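Local coordinates for ribosomal protein s2-related protein (Deinococcus radiodurans, PDB 2JH3), which binds a [4Fe-4S] cluster and may act as a sirohydrochlorin ferrochelatase, at residues 43-48 / 59-64; 143-148 / 206-211; 307-312 / 354-359; 425-430 / 446-451. All coordinates share one frame; numbering follows the deposited sequence.

The four contacts follow one another along the chain without overlap, each closing before the next opens. Interaction 1 sits at the edge strand of the mixed sheet in the first CbiX-like region, and interaction 2 joins two strands of a separate parallel sheet, the one that includes the second CbiX-like region; their centres lie 36 Å apart. Interaction 3 belongs to the sheet of the DR2241 stabilising domain, interaction 4 to the two-stranded sheet of the iron-sulfur domain. Interactions 1 and 4 approach to about 5 Å between nearest atoms, whereas interactions 2 and 4 have centres 49 Å apart, on opposite sides of the chain's centre. Interactions 3 and 4 both touch the second subunit, so the two added domains share in the dimer.

Interaction 1. Residues 43-48 / 59-64; sequences EVLEGY and LRTVAY
Strand 43-48 runs past a connection, 59-64, that forms no strand pairing with it: the alpha carbons of Leu45 and Val62 stay 7.5 Å apart, and those of Glu43 and Ala63 7.9 Å. Residues 59-61 curl as in a helix but lack its repeating hydrogen bonds, and Val62 is extended before Ala63 turns again. Side chains of the strand bridge the gap. Glu43 sets its CG in the crowded position between its backbone N and carbonyl carbon (chi1 79°) and continues extended, so that OE2 receives the backbone N-H of Ala63 at 2.8 Å. The bond is nearly straight, 173° at the hydrogen, and uses the syn lone pair of OE2. Ala63 CB lies 3.4 Å from the same OE2 and also rests over the centre of one face of the Tyr64 ring, which crosses the carboxylate obliquely, the planes 54° apart. The carboxylate has further partners: OE2 is hydrogen-bonded to Ser5 OG, and OE1 forms a salt bridge with Arg365. Leu45 brings CD1 to 3.5 Å from Thr61 OG1 and 3.9 Å from Val62 CG1, an apolar tip lodged against the turn. A water donates to both Glu46 O and Thr61 OG1, a hydroxyl also bonded to Val58 O. The contact lies in the first CbiX-like region, an alpha/beta unit of the chelatase superfamily. Strand 43-48, outermost in its sheet within the chain, pairs in parallel with strand 5-10; Glu46 and Tyr48 pack on helix 18-35, Thr61 and Ala63 meet helix 361-371, and 59-64 leads into strand 66-71.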
loop_
_atom_site.group_PDB
_atom_site.type_symbol
_atom_site.label_atom_id
_atom_site.label_comp_id
_atom_site.label_asym_id
_atom_site.label_seq_id
_atom_site.Cartn_x
_atom_site.Cartn_y
_atom_site.Cartn_z
ATOM N N GLU A 43 6.732 -7.225 -34.451
ATOM C CA GLU A 43 6.737 -6.822 -33.074
ATOM C C GLU A 43 7.242 -7.988 -32.208
ATOM O O GLU A 43 7.191 -9.163 -32.639
ATOM C CB GLU A 43 5.335 -6.381 -32.611
ATOM C CG GLU A 43 4.386 -7.517 -32.277
ATOM C CD GLU A 43 3.072 -7.035 -31.781
ATOM O OE1 GLU A 43 2.998 -5.868 -31.336
ATOM O OE2 GLU A 43 2.107 -7.806 -31.847
ATOM N N VAL A 44 7.738 -7.635 -31.019
ATOM C CA VAL A 44 8.209 -8.596 -30.007
ATOM C C VAL A 44 7.585 -8.192 -28.676
ATOM O O VAL A 44 7.716 -7.039 -28.204
ATOM C CB VAL A 44 9.743 -8.648 -29.918
ATOM C CG1 VAL A 44 10.200 -9.691 -28.950
ATOM C CG2 VAL A 44 10.364 -8.889 -31.300
ATOM N N LEU A 45 6.815 -9.104 -28.131
ATOM C CA LEU A 45 6.113 -8.873 -26.892
ATOM C C LEU A 45 6.606 -9.849 -25.808
ATOM O O LEU A 45 7.296 -10.873 -26.109
ATOM C CB LEU A 45 4.609 -9.014 -27.138
ATOM C CG LEU A 45 4.020 -7.958 -28.123
ATOM C CD1 LEU A 45 2.534 -8.148 -28.209
ATOM C CD2 LEU A 45 4.271 -6.489 -27.783
ATOM N N GLU A 46 6.219 -9.545 -24.568
ATOM C CA GLU A 46 6.604 -10.340 -23.405
ATOM C C GLU A 46 5.397 -10.833 -22.666
ATOM O O GLU A 46 4.358 -10.152 -22.583
ATOM C CB GLU A 46 7.416 -9.504 -22.441
ATOM C CG GLU A 46 8.687 -9.050 -23.026
ATOM C CD GLU A 46 9.243 -7.801 -22.320
ATOM O OE1 GLU A 46 9.108 -7.732 -21.088
ATOM O OE2 GLU A 46 9.864 -6.956 -22.972
ATOM N N GLY A 47 5.508 -12.025 -22.107
ATOM C CA GLY A 47 4.550 -12.471 -21.123
ATOM C C GLY A 47 5.208 -13.287 -20.014
ATOM O O GLY A 47 6.303 -13.854 -20.200
ATOM N N TYR A 48 4.543 -13.351 -18.862
ATOM C CA TYR A 48 5.142 -14.029 -17.700
ATOM C C TYR A 48 4.123 -14.879 -16.985
ATOM O O TYR A 48 2.944 -14.588 -16.989
ATOM C CB TYR A 48 5.784 -13.027 -16.719
ATOM C CG TYR A 48 6.863 -12.235 -17.334
ATOM C CD1 TYR A 48 6.582 -11.038 -17.909
ATOM C CD2 TYR A 48 8.188 -12.710 -17.386
ATOM C CE1 TYR A 48 7.569 -10.295 -18.569
ATOM C CE2 TYR A 48 9.171 -12.005 -18.064
ATOM C CZ TYR A 48 8.855 -10.774 -18.636
ATOM O OH TYR A 48 9.848 -10.031 -19.268
ATOM N N LEU A 59 -1.994 -12.556 -25.160
ATOM C CA LEU A 59 -2.494 -12.728 -26.530
ATOM C C LEU A 59 -3.442 -11.605 -26.982
ATOM O O LEU A 59 -3.529 -11.277 -28.167
ATOM C CB LEU A 59 -3.158 -14.099 -26.700
ATOM C CG LEU A 59 -2.151 -15.265 -26.814
ATOM C CD1 LEU A 59 -2.873 -16.586 -27.078
ATOM C CD2 LEU A 59 -1.135 -14.978 -27.901
ATOM N N ARG A 60 -4.087 -10.971 -26.011
ATOM C CA ARG A 60 -4.955 -9.800 -26.265
ATOM C C ARG A 60 -4.116 -8.555 -26.579
ATOM O O ARG A 60 -4.600 -7.588 -27.119
ATOM C CB ARG A 60 -5.863 -9.591 -25.023
ATOM C CG ARG A 60 -5.340 -8.511 -24.127
ATOM C CD ARG A 60 -6.335 -8.085 -23.051
ATOM N NE ARG A 60 -6.167 -8.833 -21.805
ATOM C CZ ARG A 60 -7.012 -9.758 -21.342
ATOM N NH1 ARG A 60 -8.120 -10.053 -22.017
ATOM N NH2 ARG A 60 -6.748 -10.364 -20.171
ATOM N N THR A 61 -2.826 -8.584 -26.252
ATOM C CA THR A 61 -1.979 -7.490 -26.565
ATOM C C THR A 61 -1.326 -7.575 -27.946
ATOM O O THR A 61 -0.633 -6.643 -28.325
ATOM C CB THR A 61 -0.892 -7.272 -25.507
ATOM O OG1 THR A 61 0.166 -8.205 -25.655
ATOM C CG2 THR A 61 -1.470 -7.355 -24.096
ATOM N N VAL A 62 -1.479 -8.688 -28.665
ATOM C CA VAL A 62 -0.710 -8.879 -29.901
ATOM C C VAL A 62 -1.441 -8.204 -31.054
ATOM O O VAL A 62 -2.663 -8.251 -31.142
ATOM C CB VAL A 62 -0.308 -10.379 -30.196
ATOM C CG1 VAL A 62 0.073 -11.135 -28.930
ATOM C CG2 VAL A 62 -1.301 -11.040 -30.865
ATOM N N ALA A 63 -0.665 -7.528 -31.872
ATOM C CA ALA A 63 -1.141 -6.653 -32.854
ATOM C C ALA A 63 -1.602 -7.357 -34.121
ATOM O O ALA A 63 -2.479 -6.828 -34.805
ATOM C CB ALA A 63 -0.071 -5.606 -33.181
ATOM N N TYR A 64 -1.054 -8.558 -34.369
ATOM C CA TYR A 64 -1.219 -9.334 -35.631
ATOM C C TYR A 64 -1.880 -10.668 -35.410
ATOM O O TYR A 64 -2.094 -11.096 -34.278
ATOM C CB TYR A 64 0.121 -9.498 -36.330
ATOM C CG TYR A 64 0.804 -8.155 -36.436
ATOM C CD1 TYR A 64 0.176 -7.111 -37.083
ATOM C CD2 TYR A 64 2.044 -7.913 -35.840
ATOM C CE1 TYR A 64 0.769 -5.874 -37.151
ATOM C CE2 TYR A 64 2.638 -6.670 -35.886
ATOM C CZ TYR A 64 1.988 -5.666 -36.567
ATOM O OH TYR A 64 2.540 -4.415 -36.668
HETATM O O HOH W 1 2.503 -8.061 -23.788
#

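Interaction 2. Residues 143-148 / 206-211; sequences VTLLLL and QAVLVP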
loop_
_atom_site.group_PDB
_atom_site.type_symbol
_atom_site.label_atom_id
_atom_site.label_comp_id
_atom_site.label_asym_id
_atom_site.label_seq_id
_atom_site.Cartn_x
_atom_site.Cartn_y
_atom_site.Cartn_z
ATOM N N VAL A 143 40.671 -26.779 -20.573
ATOM C CA VAL A 143 39.595 -26.496 -19.614
ATOM C C VAL A 143 38.458 -27.547 -19.594
ATOM O O VAL A 143 37.956 -27.962 -20.639
ATOM C CB VAL A 143 39.035 -25.087 -19.887
ATOM C CG1 VAL A 143 38.011 -24.663 -18.834
ATOM C CG2 VAL A 143 40.164 -24.061 -19.847
ATOM N N THR A 144 38.091 -28.036 -18.402
ATOM C CA THR A 144 36.873 -28.845 -18.254
ATOM C C THR A 144 35.699 -27.891 -18.036
ATOM O O THR A 144 35.790 -26.904 -17.268
ATOM C CB THR A 144 36.906 -29.905 -17.094
ATOM O OG1 THR A 144 38.033 -30.730 -17.246
ATOM C CG2 THR A 144 35.705 -30.807 -17.119
ATOM N N LEU A 145 34.623 -28.223 -18.765
ATOM C CA LEU A 145 33.402 -27.414 -18.873
ATOM C C LEU A 145 32.435 -28.010 -17.897
ATOM O O LEU A 145 32.058 -29.143 -18.046
ATOM C CB LEU A 145 32.762 -27.579 -20.257
ATOM C CG LEU A 145 31.898 -26.401 -20.765
ATOM C CD1 LEU A 145 30.891 -26.872 -21.717
ATOM C CD2 LEU A 145 31.324 -25.501 -19.693
ATOM N N LEU A 146 32.052 -27.251 -16.893
ATOM C CA LEU A 146 31.064 -27.729 -15.943
ATOM C C LEU A 146 29.748 -26.970 -16.173
ATOM O O LEU A 146 29.748 -25.762 -16.226
ATOM C CB LEU A 146 31.559 -27.446 -14.514
ATOM C CG LEU A 146 32.372 -28.476 -13.719
ATOM C CD1 LEU A 146 32.958 -29.557 -14.510
ATOM C CD2 LEU A 146 33.414 -27.720 -12.883
ATOM N N LEU A 147 28.641 -27.708 -16.214
ATOM C CA LEU A 147 27.309 -27.153 -16.479
ATOM C C LEU A 147 26.457 -27.352 -15.223
ATOM O O LEU A 147 26.177 -28.482 -14.848
ATOM C CB LEU A 147 26.651 -27.878 -17.664
ATOM C CG LEU A 147 27.480 -27.864 -18.968
ATOM C CD1 LEU A 147 26.791 -28.617 -20.070
ATOM C CD2 LEU A 147 27.790 -26.474 -19.393
ATOM N N LEU A 148 26.033 -26.252 -14.603
ATOM C CA LEU A 148 25.199 -26.303 -13.400
ATOM C C LEU A 148 23.674 -26.388 -13.707
ATOM O O LEU A 148 23.149 -25.516 -14.331
ATOM C CB LEU A 148 25.491 -25.071 -12.576
ATOM C CG LEU A 148 24.814 -24.953 -11.226
ATOM C CD1 LEU A 148 25.294 -26.054 -10.263
ATOM C CD2 LEU A 148 25.078 -23.586 -10.694
ATOM N N GLN A 206 42.362 -27.154 -15.368
ATOM C CA GLN A 206 41.437 -26.021 -15.128
ATOM C C GLN A 206 39.998 -26.406 -15.446
ATOM O O GLN A 206 39.738 -27.439 -16.102
ATOM C CB GLN A 206 41.777 -24.822 -15.964
ATOM C CG GLN A 206 43.004 -24.119 -15.539
ATOM C CD GLN A 206 42.974 -22.688 -16.007
ATOM O OE1 GLN A 206 42.818 -22.424 -17.200
ATOM N NE2 GLN A 206 43.078 -21.750 -15.061
ATOM N N ALA A 207 39.089 -25.573 -14.931
ATOM C CA ALA A 207 37.646 -25.773 -15.116
ATOM C C ALA A 207 36.933 -24.440 -15.286
ATOM O O ALA A 207 37.371 -23.421 -14.753
ATOM C CB ALA A 207 37.074 -26.540 -13.918
ATOM N N VAL A 208 35.816 -24.469 -16.032
ATOM C CA VAL A 208 34.907 -23.302 -16.185
ATOM C C VAL A 208 33.419 -23.728 -15.891
ATOM O O VAL A 208 32.916 -24.737 -16.405
ATOM C CB VAL A 208 35.051 -22.594 -17.568
ATOM C CG1 VAL A 208 34.761 -23.562 -18.705
ATOM C CG2 VAL A 208 34.194 -21.285 -17.616
ATOM N N LEU A 209 32.779 -22.981 -15.005
ATOM C CA LEU A 209 31.428 -23.299 -14.641
ATOM C C LEU A 209 30.464 -22.358 -15.394
ATOM O O LEU A 209 30.559 -21.134 -15.296
ATOM C CB LEU A 209 31.240 -23.177 -13.142
ATOM C CG LEU A 209 29.843 -23.438 -12.617
ATOM C CD1 LEU A 209 29.502 -24.905 -12.684
ATOM C CD2 LEU A 209 29.765 -22.981 -11.218
ATOM N N VAL A 210 29.576 -22.976 -16.144
ATOM C CA VAL A 210 28.434 -22.280 -16.763
ATOM C C VAL A 210 27.097 -22.783 -16.171
ATOM O O VAL A 210 26.648 -23.904 -16.419
ATOM C CB VAL A 210 28.476 -22.330 -18.324
ATOM C CG1 VAL A 210 27.175 -21.685 -18.992
ATOM C CG2 VAL A 210 29.713 -21.607 -18.809
ATOM N N PRO A 211 26.463 -21.926 -15.395
ATOM C CA PRO A 211 25.109 -22.118 -14.960
ATOM C C PRO A 211 24.086 -22.134 -16.093
ATOM O O PRO A 211 23.958 -21.124 -16.854
ATOM C CB PRO A 211 24.868 -20.925 -14.018
ATOM C CG PRO A 211 26.261 -20.456 -13.641
ATOM C CD PRO A 211 27.002 -20.644 -14.900
#
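Five backbone hydrogen bonds zip strand 144-148 to strand 207-211. Thr144 N gives to Gln206 O, and Thr144 O receives from Val208 N at 2.7 Å; Leu146 does the same with Val208 O and Val210 N, and Leu148 N finishes the series on Val210 O. The three central bonds lie nearly along their C=O axes, whereas the outer two reach the carbonyl from above its plane, the Leu148 N to Val210 O bond being the longest at 3.0 Å. CA-H...O contacts fill in between, the shortest from Ala207 CA to Thr144 O at 3.1 Å. On the face bearing Leu145, Leu147, Val208 and Val210, Val143 also joins in: its CG1 is pressed to 3.4 Å from Val208 CG1, tighter than usual for two carbons, the side chains crossing at about a right angle. Val208 holds CG1 in the crowded position between backbone N and carbonyl carbon (chi1 59°). Leu145 lies alongside Val208, its CD2 4.1 Å from Val208 CG1. The other face carries Thr144, Leu146, Leu148, Ala207, Leu209 and Pro211; here Leu209 swings CD1 across to 3.7 Å from Leu146 CB and 4.0 Å from Leu148 CB. Strand 172-177 bonds to the far edge of 143-148. The strands are parallel, 26° between directions: 144-149 is the middle one of a five-stranded parallel sheet, with 207-211 next to it. Helices 122-133 and 155-167 pack on the face of Leu145 and Leu147, through Ile126, Leu164 and Ala161, consistent with the alpha/beta architecture of the chelatase superfamily.

Interaction 3. Residues 307-312 / 354-359; sequences ELRHTL and GWRAVL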
loop_
_atom_site.group_PDB
_atom_site.type_symbol
_atom_site.label_atom_id
_atom_site.label_comp_id
_atom_site.label_asym_id
_atom_site.label_seq_id
_atom_site.Cartn_x
_atom_site.Cartn_y
_atom_site.Cartn_z
ATOM N N GLU A 307 4.656 13.195 -23.901
ATOM C CA GLU A 307 5.315 13.107 -22.558
ATOM C C GLU A 307 4.427 12.320 -21.588
ATOM O O GLU A 307 3.198 12.502 -21.548
ATOM C CB GLU A 307 5.586 14.483 -21.972
ATOM C CG GLU A 307 6.515 14.380 -20.705
ATOM C CD GLU A 307 6.285 15.415 -19.580
ATOM O OE1 GLU A 307 7.244 16.160 -19.243
ATOM O OE2 GLU A 307 5.177 15.483 -19.025
ATOM N N LEU A 308 5.018 11.382 -20.864
ATOM C CA LEU A 308 4.350 10.724 -19.730
ATOM C C LEU A 308 5.062 11.058 -18.402
ATOM O O LEU A 308 6.311 11.206 -18.328
ATOM C CB LEU A 308 4.340 9.231 -19.976
ATOM C CG LEU A 308 3.577 8.649 -21.190
ATOM C CD1 LEU A 308 4.316 8.909 -22.550
ATOM C CD2 LEU A 308 3.452 7.282 -21.103
ATOM N N ARG A 309 4.294 11.216 -17.334
ATOM C CA ARG A 309 4.859 11.373 -15.983
ATOM C C ARG A 309 3.791 10.925 -15.005
ATOM O O ARG A 309 2.643 10.692 -15.377
ATOM C CB ARG A 309 5.280 12.830 -15.677
ATOM C CG ARG A 309 4.150 13.773 -15.576
ATOM C CD ARG A 309 4.593 15.143 -15.200
ATOM N NE ARG A 309 5.575 15.794 -16.113
ATOM C CZ ARG A 309 6.207 16.913 -15.800
ATOM N NH1 ARG A 309 6.010 17.543 -14.656
ATOM N NH2 ARG A 309 7.020 17.454 -16.640
ATOM N N HIS A 310 4.160 10.824 -13.726
ATOM C CA HIS A 310 3.179 10.450 -12.704
ATOM C C HIS A 310 2.237 11.646 -12.530
ATOM O O HIS A 310 2.671 12.781 -12.485
ATOM C CB HIS A 310 3.907 10.122 -11.419
ATOM C CG HIS A 310 3.112 9.359 -10.430
ATOM N ND1 HIS A 310 2.031 9.889 -9.779
ATOM C CD2 HIS A 310 3.319 8.150 -9.886
ATOM C CE1 HIS A 310 1.587 9.008 -8.898
ATOM N NE2 HIS A 310 2.347 7.951 -8.945
ATOM N N THR A 311 0.933 11.406 -12.366
ATOM C CA THR A 311 0.039 12.475 -12.051
ATOM C C THR A 311 0.383 13.310 -10.795
ATOM O O THR A 311 0.119 14.518 -10.773
ATOM C CB THR A 311 -1.379 11.959 -11.958
ATOM O OG1 THR A 311 -1.401 10.844 -11.104
ATOM C CG2 THR A 311 -1.907 11.522 -13.293
ATOM N N LEU A 312 0.998 12.730 -9.769
ATOM C CA LEU A 312 1.453 13.466 -8.612
ATOM C C LEU A 312 2.580 14.478 -8.942
ATOM O O LEU A 312 2.850 15.384 -8.171
ATOM C CB LEU A 312 1.947 12.508 -7.468
ATOM C CG LEU A 312 0.863 11.660 -6.723
ATOM C CD1 LEU A 312 1.547 10.664 -5.793
ATOM C CD2 LEU A 312 -0.056 12.535 -5.982
ATOM N N GLY A 354 8.992 10.723 -9.868
ATOM C CA GLY A 354 10.339 11.209 -10.160
ATOM C C GLY A 354 10.913 11.057 -11.564
ATOM O O GLY A 354 12.043 11.463 -11.832
ATOM N N TRP A 355 10.066 10.632 -12.468
ATOM C CA TRP A 355 10.455 10.280 -13.826
ATOM C C TRP A 355 9.622 11.000 -14.872
ATOM O O TRP A 355 8.520 11.496 -14.582
ATOM C CB TRP A 355 10.374 8.775 -13.992
ATOM C CG TRP A 355 8.956 8.257 -13.796
ATOM C CD1 TRP A 355 8.430 7.833 -12.650
ATOM C CD2 TRP A 355 7.909 8.132 -14.783
ATOM N NE1 TRP A 355 7.156 7.480 -12.811
ATOM C CE2 TRP A 355 6.780 7.685 -14.112
ATOM C CE3 TRP A 355 7.825 8.382 -16.155
ATOM C CZ2 TRP A 355 5.560 7.425 -14.769
ATOM C CZ3 TRP A 355 6.633 8.119 -16.808
ATOM C CH2 TRP A 355 5.512 7.685 -16.114
ATOM N N ARG A 356 10.136 11.110 -16.098
ATOM C CA ARG A 356 9.310 11.538 -17.264
ATOM C C ARG A 356 9.730 10.798 -18.542
ATOM O O ARG A 356 10.919 10.622 -18.786
ATOM C CB ARG A 356 9.344 13.058 -17.500
ATOM C CG ARG A 356 10.532 13.623 -18.171
ATOM C CD ARG A 356 10.670 15.095 -18.079
ATOM N NE ARG A 356 10.133 15.791 -19.261
ATOM C CZ ARG A 356 10.794 16.016 -20.391
ATOM N NH1 ARG A 356 10.205 16.677 -21.370
ATOM N NH2 ARG A 356 12.059 15.650 -20.522
ATOM N N ALA A 357 8.787 10.305 -19.314
ATOM C CA ALA A 357 9.148 9.618 -20.516
ATOM C C ALA A 357 8.788 10.478 -21.678
ATOM O O ALA A 357 7.645 10.963 -21.753
ATOM C CB ALA A 357 8.437 8.274 -20.643
ATOM N N VAL A 358 9.707 10.633 -22.634
ATOM C CA VAL A 358 9.376 11.332 -23.883
ATOM C C VAL A 358 9.455 10.348 -25.015
ATOM O O VAL A 358 10.515 9.815 -25.295
ATOM C CB VAL A 358 10.275 12.546 -24.084
ATOM C CG1 VAL A 358 10.054 13.194 -25.476
ATOM C CG2 VAL A 358 10.000 13.581 -23.038
ATOM N N LEU A 359 8.298 10.014 -25.610
ATOM C CA LEU A 359 8.170 8.955 -26.620
ATOM C C LEU A 359 7.652 9.481 -27.979
ATOM O O LEU A 359 6.838 10.362 -28.043
ATOM C CB LEU A 359 7.187 7.839 -26.166
ATOM C CG LEU A 359 7.545 7.108 -24.885
ATOM C CD1 LEU A 359 6.583 6.005 -24.538
ATOM C CD2 LEU A 359 8.984 6.560 -24.861
HETATM O O HOH W 2 8.100 18.706 -20.472
HETATM O O HOH W 3 6.753 11.012 -12.743
#
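One carboxylate oxygen, Glu307 OE1, is gripped by two arginines from two antiparallel strands, 305-310 and 355-359, neighbours in the mixed sheet of the DR2241 stabilising domain. Arg309 NH2 meets its syn lone pair at 2.9 Å, and Arg356 NE comes across the strands to its anti lone pair, also at 2.9 Å. Arg309 holds the acid side-on, its NE reaching OE2 from above the carboxylate plane. Arg356 bends at chi3 and turns its guanidinium 76° from the carboxylate, keeping OE1 at its edge; a water joins OE1 to Arg356 NH1. Beneath the network, Leu308 and Ala357 form a hydrogen-bonded pair, N to O at 2.8 Å each way. On the opposite face Leu308 CB approaches Trp355 CZ3 at 4.1 Å. The indole reaches under its neighbour strand, with Arg309 CA over one face, 4.0 Å from the six-membered ring centroid; its NE1 bonds to Pro352 O. An alanine in place of Glu307 would remove both salt bridges and would probably leave the two guanidinium groups repelling each other. With Arg309 NH2 and Arg356 NE only 4.4 Å apart, the shared acid is likely to stay ionised and offset the like charges between these strands.

Interaction 4. Residues 425-430 / 446-451; sequences CLRTRL and GGLPCA. With SF4 (iron/sulfur cluster), chain E.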
loop_
_atom_site.group_PDB
_atom_site.type_symbol
_atom_site.label_atom_id
_atom_site.label_comp_id
_atom_site.label_asym_id
_atom_site.label_seq_id
_atom_site.Cartn_x
_atom_site.Cartn_y
_atom_site.Cartn_z
ATOM N N CYS A 425 -5.139 -2.035 -5.671
ATOM C CA CYS A 425 -5.200 -2.075 -7.108
ATOM C C CYS A 425 -6.090 -0.975 -7.677
ATOM O O CYS A 425 -7.134 -0.660 -7.090
ATOM C CB CYS A 425 -5.781 -3.434 -7.534
ATOM S SG CYS A 425 -5.441 -3.864 -9.262
ATOM N N LEU A 426 -5.742 -0.421 -8.822
ATOM C CA LEU A 426 -6.675 0.473 -9.578
ATOM C C LEU A 426 -7.936 -0.182 -10.165
ATOM O O LEU A 426 -8.970 0.463 -10.473
ATOM C CB LEU A 426 -5.906 1.104 -10.717
ATOM C CG LEU A 426 -5.150 2.472 -10.604
ATOM C CD1 LEU A 426 -5.050 3.052 -9.295
ATOM C CD2 LEU A 426 -3.837 2.587 -11.450
ATOM N N ARG A 427 -7.823 -1.460 -10.438
ATOM C CA ARG A 427 -8.847 -2.168 -11.186
ATOM C C ARG A 427 -10.063 -2.488 -10.335
ATOM O O ARG A 427 -10.008 -2.437 -9.078
ATOM C CB ARG A 427 -8.252 -3.456 -11.766
ATOM C CG ARG A 427 -7.266 -3.218 -12.851
ATOM C CD ARG A 427 -6.826 -4.555 -13.416
ATOM N NE ARG A 427 -6.187 -4.540 -14.761
ATOM C CZ ARG A 427 -4.952 -4.894 -15.081
ATOM N NH1 ARG A 427 -4.608 -4.983 -16.353
ATOM N NH2 ARG A 427 -4.091 -5.302 -14.158
ATOM N N THR A 428 -11.166 -2.767 -11.042
ATOM C CA THR A 428 -12.482 -3.153 -10.492
ATOM C C THR A 428 -12.764 -4.614 -10.918
ATOM O O THR A 428 -12.805 -4.920 -12.102
ATOM C CB THR A 428 -13.620 -2.234 -11.076
ATOM O OG1 THR A 428 -13.430 -0.874 -10.628
ATOM C CG2 THR A 428 -14.999 -2.660 -10.562
ATOM N N ARG A 429 -12.913 -5.482 -9.914
ATOM C CA ARG A 429 -13.082 -6.960 -10.105
ATOM C C ARG A 429 -14.419 -7.345 -10.652
ATOM O O ARG A 429 -15.334 -7.725 -9.945
ATOM C CB ARG A 429 -12.692 -7.717 -8.825
ATOM C CG ARG A 429 -13.397 -7.321 -7.563
ATOM C CD ARG A 429 -12.680 -7.964 -6.376
ATOM N NE ARG A 429 -13.284 -7.708 -5.054
ATOM C CZ ARG A 429 -13.040 -6.622 -4.330
ATOM N NH1 ARG A 429 -13.572 -6.508 -3.127
ATOM N NH2 ARG A 429 -12.235 -5.645 -4.775
ATOM N N LEU A 430 -14.517 -7.299 -11.967
ATOM C CA LEU A 430 -15.719 -7.676 -12.692
ATOM C C LEU A 430 -16.138 -9.128 -12.412
ATOM O O LEU A 430 -17.329 -9.481 -12.399
ATOM C CB LEU A 430 -15.440 -7.549 -14.163
ATOM C CG LEU A 430 -15.885 -6.308 -14.933
ATOM C CD1 LEU A 430 -16.092 -5.026 -14.141
ATOM C CD2 LEU A 430 -15.074 -6.183 -16.206
ATOM N N GLY A 446 -9.063 6.458 -12.864
ATOM C CA GLY A 446 -9.108 5.250 -12.107
ATOM C C GLY A 446 -10.133 4.221 -12.488
ATOM O O GLY A 446 -10.322 3.286 -11.728
ATOM N N GLY A 447 -10.729 4.299 -13.685
ATOM C CA GLY A 447 -11.694 3.279 -14.115
ATOM C C GLY A 447 -11.032 2.262 -14.985
ATOM O O GLY A 447 -10.859 2.501 -16.160
ATOM N N LEU A 448 -10.589 1.146 -14.382
ATOM C CA LEU A 448 -9.933 0.096 -15.124
ATOM C C LEU A 448 -10.560 -1.232 -14.781
ATOM O O LEU A 448 -10.740 -1.509 -13.633
ATOM C CB LEU A 448 -8.465 0.047 -14.735
ATOM C CG LEU A 448 -7.472 1.154 -15.080
ATOM C CD1 LEU A 448 -7.674 2.378 -14.308
ATOM C CD2 LEU A 448 -6.116 0.681 -14.742
ATOM N N PRO A 449 -10.926 -2.022 -15.764
ATOM C CA PRO A 449 -11.455 -3.374 -15.386
ATOM C C PRO A 449 -10.461 -4.460 -15.046
ATOM O O PRO A 449 -9.346 -4.511 -15.578
ATOM C CB PRO A 449 -12.244 -3.778 -16.622
ATOM C CG PRO A 449 -11.572 -3.038 -17.789
ATOM C CD PRO A 449 -11.002 -1.768 -17.228
ATOM N N CYS A 450 -10.881 -5.359 -14.157
ATOM C CA CYS A 450 -10.170 -6.582 -13.819
ATOM C C CYS A 450 -11.049 -7.744 -14.285
ATOM O O CYS A 450 -12.200 -7.896 -13.807
ATOM C CB CYS A 450 -9.863 -6.751 -12.337
ATOM S SG CYS A 450 -9.022 -8.332 -12.046
ATOM N N ALA A 451 -10.526 -8.534 -15.249
ATOM C CA ALA A 451 -11.318 -9.559 -15.885
ATOM C C ALA A 451 -11.104 -10.922 -15.226
ATOM O O ALA A 451 -11.817 -11.890 -15.560
ATOM C CB ALA A 451 -10.970 -9.624 -17.415
HETATM FE FE1 SF4 E . -7.666 -7.928 -10.279
HETATM FE FE2 SF4 E . -5.392 -8.644 -8.981
HETATM FE FE3 SF4 E . -6.085 -6.041 -9.221
HETATM FE FE4 SF4 E . -7.512 -7.679 -7.563
HETATM S S1 SF4 E . -5.278 -7.084 -7.302
HETATM S S2 SF4 E . -8.415 -6.172 -9.055
HETATM S S3 SF4 E . -7.478 -9.664 -8.767
HETATM S S4 SF4 E . -5.445 -7.412 -10.953
HETATM O O HOH W 4 -11.422 0.789 -11.548
HETATM O O HOH W 5 -7.482 -3.390 -16.945
#
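Segments 425-430 and 446-451 hold the small parallel two-stranded sheet of the [4Fe-4S] domain and two of the four cysteine ligands, Cys425 just ahead of the first strand and Cys450 at the end of the second. Cys425 SG binds FE3 and Cys450 SG binds FE1, each at 2.3 Å; both sulfurs are anti to their own backbone N, and Cys422 and Cys454 complete the set. Cys425 SG also accepts the N-H of Arg427, at 3.6 Å. Between the strands Thr428 N donates to Leu448 O almost along the C=O axis, Cys450 N to Thr428 O at 2.8 Å, and Leu430 N to Cys450 O. Arg427 packs against both Cys450 and the cluster: CB is 3.7 Å from Cys450 CB and 3.8 Å from cluster S2, while the chain, extended from CG to NE, carries its guanidinium past Pro449 O. The NE bond to that carbonyl is weak, but a water in the guanidinium plane links the same two atoms, and NH2 forms a salt bridge with Glu52. An alanine at Arg427 would keep CB beside the cluster but lose the guanidinium, and with it probably the tie to Pro449 O, directly and through water, and the salt bridge to Glu52. Arg353 of the second subunit bonds to Leu426 O. A second water lies within hydrogen-bonding distance of Leu426 O and Gly446 O and accepts from Leu448 N, and its oxygen is 2.8 Å from Thr428 OG1.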